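Local structure of minor fimbrium subunit Mfa5 (6TNJ) at residues H112-S117 with H242-D247. The protein is an accessory subunit of the minor fimbriae, pili that mediate biofilm formation and adhesion to host cells and other oral bacteria. Numbering follows the deposited sequence.
Sequences HIILMS and HTIGYD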
ATOM      1  N   HIS A 112       9.569  -8.873   6.320  1.00  6.54           N
ATOM      2  CA  HIS A 112       8.238  -8.934   5.727  1.00  4.27           C
ATOM      3  C   HIS A 112       7.499  -7.633   5.924  1.00  4.83           C
ATOM      4  O   HIS A 112       7.534  -7.040   7.006  1.00  8.61           O
ATOM      5  CB  HIS A 112       7.377 -10.026   6.340  1.00  7.35           C
ATOM      6  CG  HIS A 112       7.946 -11.394   6.198  1.00  9.84           C
ATOM      7  ND1 HIS A 112       7.504 -12.288   5.250  1.00  7.88           N
ATOM      8  CD2 HIS A 112       8.911 -12.032   6.900  1.00 10.54           C
ATOM      9  CE1 HIS A 112       8.171 -13.419   5.372  1.00 11.04           C
ATOM     10  NE2 HIS A 112       9.041 -13.284   6.354  1.00  7.91           N
ATOM     11  N   ILE A 113       6.770  -7.239   4.884  1.00  4.51           N
ATOM     12  CA  ILE A 113       5.836  -6.131   4.936  1.00  3.64           C
ATOM     13  C   ILE A 113       4.436  -6.685   4.692  1.00 11.22           C
ATOM     14  O   ILE A 113       4.229  -7.497   3.787  1.00  5.32           O
ATOM     15  CB  ILE A 113       6.185  -5.039   3.900  1.00 10.13           C
ATOM     16  CG1 ILE A 113       7.527  -4.370   4.222  1.00  7.50           C
ATOM     17  CG2 ILE A 113       5.059  -4.029   3.840  1.00  4.53           C
ATOM     18  CD1 ILE A 113       8.151  -3.560   3.038  1.00  6.17           C
ATOM     19  N   ILE A 114       3.473  -6.259   5.497  1.00  4.15           N
ATOM     20  CA  ILE A 114       2.082  -6.605   5.277  1.00  4.42           C
ATOM     21  C   ILE A 114       1.361  -5.311   4.953  1.00  5.59           C
ATOM     22  O   ILE A 114       1.290  -4.399   5.792  1.00  6.30           O
ATOM     23  CB  ILE A 114       1.447  -7.300   6.480  1.00  3.71           C
ATOM     24  CG1 ILE A 114       2.229  -8.562   6.835  1.00  7.09           C
ATOM     25  CG2 ILE A 114       0.028  -7.647   6.149  1.00  7.13           C
ATOM     26  CD1 ILE A 114       1.830  -9.146   8.140  1.00 11.87           C
ATOM     27  N   LEU A 115       0.855  -5.219   3.735  1.00  1.90           N
ATOM     28  CA  LEU A 115       0.090  -4.078   3.276  1.00  3.65           C
ATOM     29  C   LEU A 115      -1.381  -4.455   3.236  1.00  4.11           C
ATOM     30  O   LEU A 115      -1.759  -5.449   2.624  1.00  3.99           O
ATOM     31  CB  LEU A 115       0.545  -3.631   1.886  1.00  3.20           C
ATOM     32  CG  LEU A 115      -0.315  -2.526   1.267  1.00  6.20           C
ATOM     33  CD1 LEU A 115      -0.228  -1.242   2.101  1.00  5.75           C
ATOM     34  CD2 LEU A 115       0.063  -2.266  -0.194  1.00  6.53           C
ATOM     35  N   MET A 116      -2.213  -3.635   3.843  1.00  6.01           N
ATOM     36  CA  MET A 116      -3.644  -3.831   3.793  0.53  6.44           C
ATOM     37  C   MET A 116      -4.285  -2.531   3.337  1.00  2.54           C
ATOM     38  O   MET A 116      -4.015  -1.484   3.930  1.00  5.65           O
ATOM     39  CB  MET A 116      -4.134  -4.241   5.178  0.53  5.47           C
ATOM     40  CG  MET A 116      -5.589  -4.458   5.303  0.53  6.57           C
ATOM     41  SD  MET A 116      -6.001  -4.733   7.045  0.53  7.68           S
ATOM     42  CE  MET A 116      -7.701  -4.267   6.911  0.53  1.73           C
ATOM     43  N   SER A 117      -5.109  -2.596   2.292  1.00  3.47           N
ATOM     44  CA  SER A 117      -5.808  -1.435   1.763  1.00  6.93           C
ATOM     45  C   SER A 117      -7.181  -1.837   1.233  1.00  8.32           C
ATOM     46  O   SER A 117      -7.346  -2.914   0.650  1.00  3.90           O
ATOM     47  CB  SER A 117      -4.988  -0.760   0.663  1.00  8.07           C
ATOM     48  OG  SER A 117      -5.716   0.290   0.059  1.00  8.34           O
ATOM     49  N   HIS A 242       3.305  -9.121   1.613  1.00  3.33           N
ATOM     50  CA  HIS A 242       2.005  -9.771   1.642  1.00  3.33           C
ATOM     51  C   HIS A 242       0.971  -8.665   1.569  1.00  9.21           C
ATOM     52  O   HIS A 242       1.035  -7.726   2.363  1.00  5.30           O
ATOM     53  CB  HIS A 242       1.784 -10.568   2.932  1.00  3.62           C
ATOM     54  CG  HIS A 242       2.948 -11.400   3.354  1.00  9.48           C
ATOM     55  ND1 HIS A 242       2.941 -12.777   3.279  1.00  9.50           N
ATOM     56  CD2 HIS A 242       4.134 -11.064   3.913  1.00  7.52           C
ATOM     57  CE1 HIS A 242       4.076 -13.244   3.749  1.00  6.26           C
ATOM     58  NE2 HIS A 242       4.824 -12.223   4.131  1.00  8.33           N
ATOM     59  N   THR A 243       0.025  -8.762   0.642  1.00  3.03           N
ATOM     60  CA  THR A 243      -0.954  -7.702   0.479  1.00  4.16           C
ATOM     61  C   THR A 243      -2.359  -8.250   0.656  1.00  3.15           C
ATOM     62  O   THR A 243      -2.725  -9.264   0.060  1.00  6.23           O
ATOM     63  CB  THR A 243      -0.785  -7.010  -0.867  1.00  4.48           C
ATOM     64  OG1 THR A 243       0.540  -6.446  -0.936  1.00  5.27           O
ATOM     65  CG2 THR A 243      -1.795  -5.889  -1.019  1.00  3.49           C
ATOM     66  N   ILE A 244      -3.153  -7.544   1.449  1.00  6.91           N
ATOM     67  CA  ILE A 244      -4.562  -7.855   1.648  1.00  7.23           C
ATOM     68  C   ILE A 244      -5.367  -6.793   0.912  1.00  6.34           C
ATOM     69  O   ILE A 244      -5.370  -5.624   1.311  1.00  3.14           O
ATOM     70  CB  ILE A 244      -4.938  -7.901   3.134  1.00  2.22           C
ATOM     71  CG1 ILE A 244      -4.047  -8.897   3.851  1.00  5.43           C
ATOM     72  CG2 ILE A 244      -6.442  -8.208   3.275  1.00  7.35           C
ATOM     73  CD1 ILE A 244      -4.152  -8.861   5.375  1.00 11.56           C
ATOM     74  N   GLY A 245      -6.022  -7.197  -0.173  1.00  4.79           N
ATOM     75  CA  GLY A 245      -7.036  -6.396  -0.823  1.00  4.29           C
ATOM     76  C   GLY A 245      -8.324  -6.491  -0.024  1.00  6.21           C
ATOM     77  O   GLY A 245      -9.008  -7.520  -0.068  1.00  6.41           O
ATOM     78  N   TYR A 246      -8.692  -5.429   0.675  1.00  3.44           N
ATOM     79  CA  TYR A 246      -9.732  -5.484   1.708  1.00  5.61           C
ATOM     80  C   TYR A 246     -11.070  -4.932   1.224  1.00  4.36           C
ATOM     81  O   TYR A 246     -11.190  -3.739   0.933  1.00  7.15           O
ATOM     82  CB  TYR A 246      -9.237  -4.706   2.919  1.00  5.35           C
ATOM     83  CG  TYR A 246     -10.038  -4.846   4.206  1.00  7.38           C
ATOM     84  CD1 TYR A 246     -10.588  -6.057   4.566  1.00  5.53           C
ATOM     85  CD2 TYR A 246     -10.198  -3.765   5.071  1.00 11.07           C
ATOM     86  CE1 TYR A 246     -11.280  -6.204   5.733  1.00  5.02           C
ATOM     87  CE2 TYR A 246     -10.885  -3.900   6.274  1.00  2.35           C
ATOM     88  CZ  TYR A 246     -11.424  -5.136   6.578  1.00  7.48           C
ATOM     89  OH  TYR A 246     -12.114  -5.320   7.737  1.00  7.56           O
ATOM     90  N   ASP A 247     -12.075  -5.817   1.128  1.00  4.15           N
ATOM     91  CA  ASP A 247     -13.466  -5.464   0.816  1.00  7.67           C
ATOM     92  C   ASP A 247     -13.566  -4.706  -0.499  1.00  5.24           C
ATOM     93  O   ASP A 247     -14.274  -3.708  -0.608  1.00  6.15           O
ATOM     94  CB  ASP A 247     -14.100  -4.645   1.946  1.00  7.05           C
ATOM     95  CG  ASP A 247     -15.594  -4.882   2.101  1.00  9.05           C
ATOM     96  OD1 ASP A 247     -16.146  -5.862   1.525  1.00  8.41           O
ATOM     97  OD2 ASP A 247     -16.223  -4.070   2.813  1.00  7.54           O
TER
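Ile-113 to Ser-117 pair with His-242 to Tyr-246 as neighbouring parallel strands deep in the mainly parallel central sheet of the von Willebrand factor A domain, between strand 9-16 and strand 268-271. Five backbone hydrogen bonds join them in the alternating pattern of parallel pairing. They start with His-242 N to Ile-113 O (2.9 Å) and finish with Tyr-246 N to Ser-117 O (2.9 Å).

The beta-branched and aliphatic residues suit extended strands packed between helices. Ile-114, Met-116 and Ile-244 line one face: Met-116 CG lies 4.1 Å from Ile-244 CB, while helices 26-43 and 276-290 pack over this layer. On the other face Leu-115 and Thr-243 run side by side, Leu-115 CD2 coming within 4.2 Å of Thr-243 CG2; the hydroxyl of Thr-243 is bonded to Thr-261.

At the start, His-112 ND1 and His-242 NE2 share a hydrogen bond of 2.9 Å, made rim to rim with the ring planes at 28°. With CG anti to its carbonyl carbon (chi1 -45°), the His-242 ring reaches back to this partner. At the far end the extended Met-116 chain, in one of two conformers, is modelled with its methyl over one face of the Tyr-246 ring, a CH-pi contact doubtful in detail; SD lies farther off in a Met-aromatic contact. The phenol hydroxyl bonds to Arg-28 O.

Ser-117, bonded through OG to Asp-16, sits close to the calcium bound by Ser-20 and Asp-118; with Asp-16 and Ser-20 in a DxSxS sequence, this site is consistent with a metal-ion-dependent adhesion site (MIDAS). In the imidazole pair one facing nitrogen carries the proton and the other accepts the bond, probably disfavouring charge on both rings at once, and a weak bond to Asp-110 may polarise His-112.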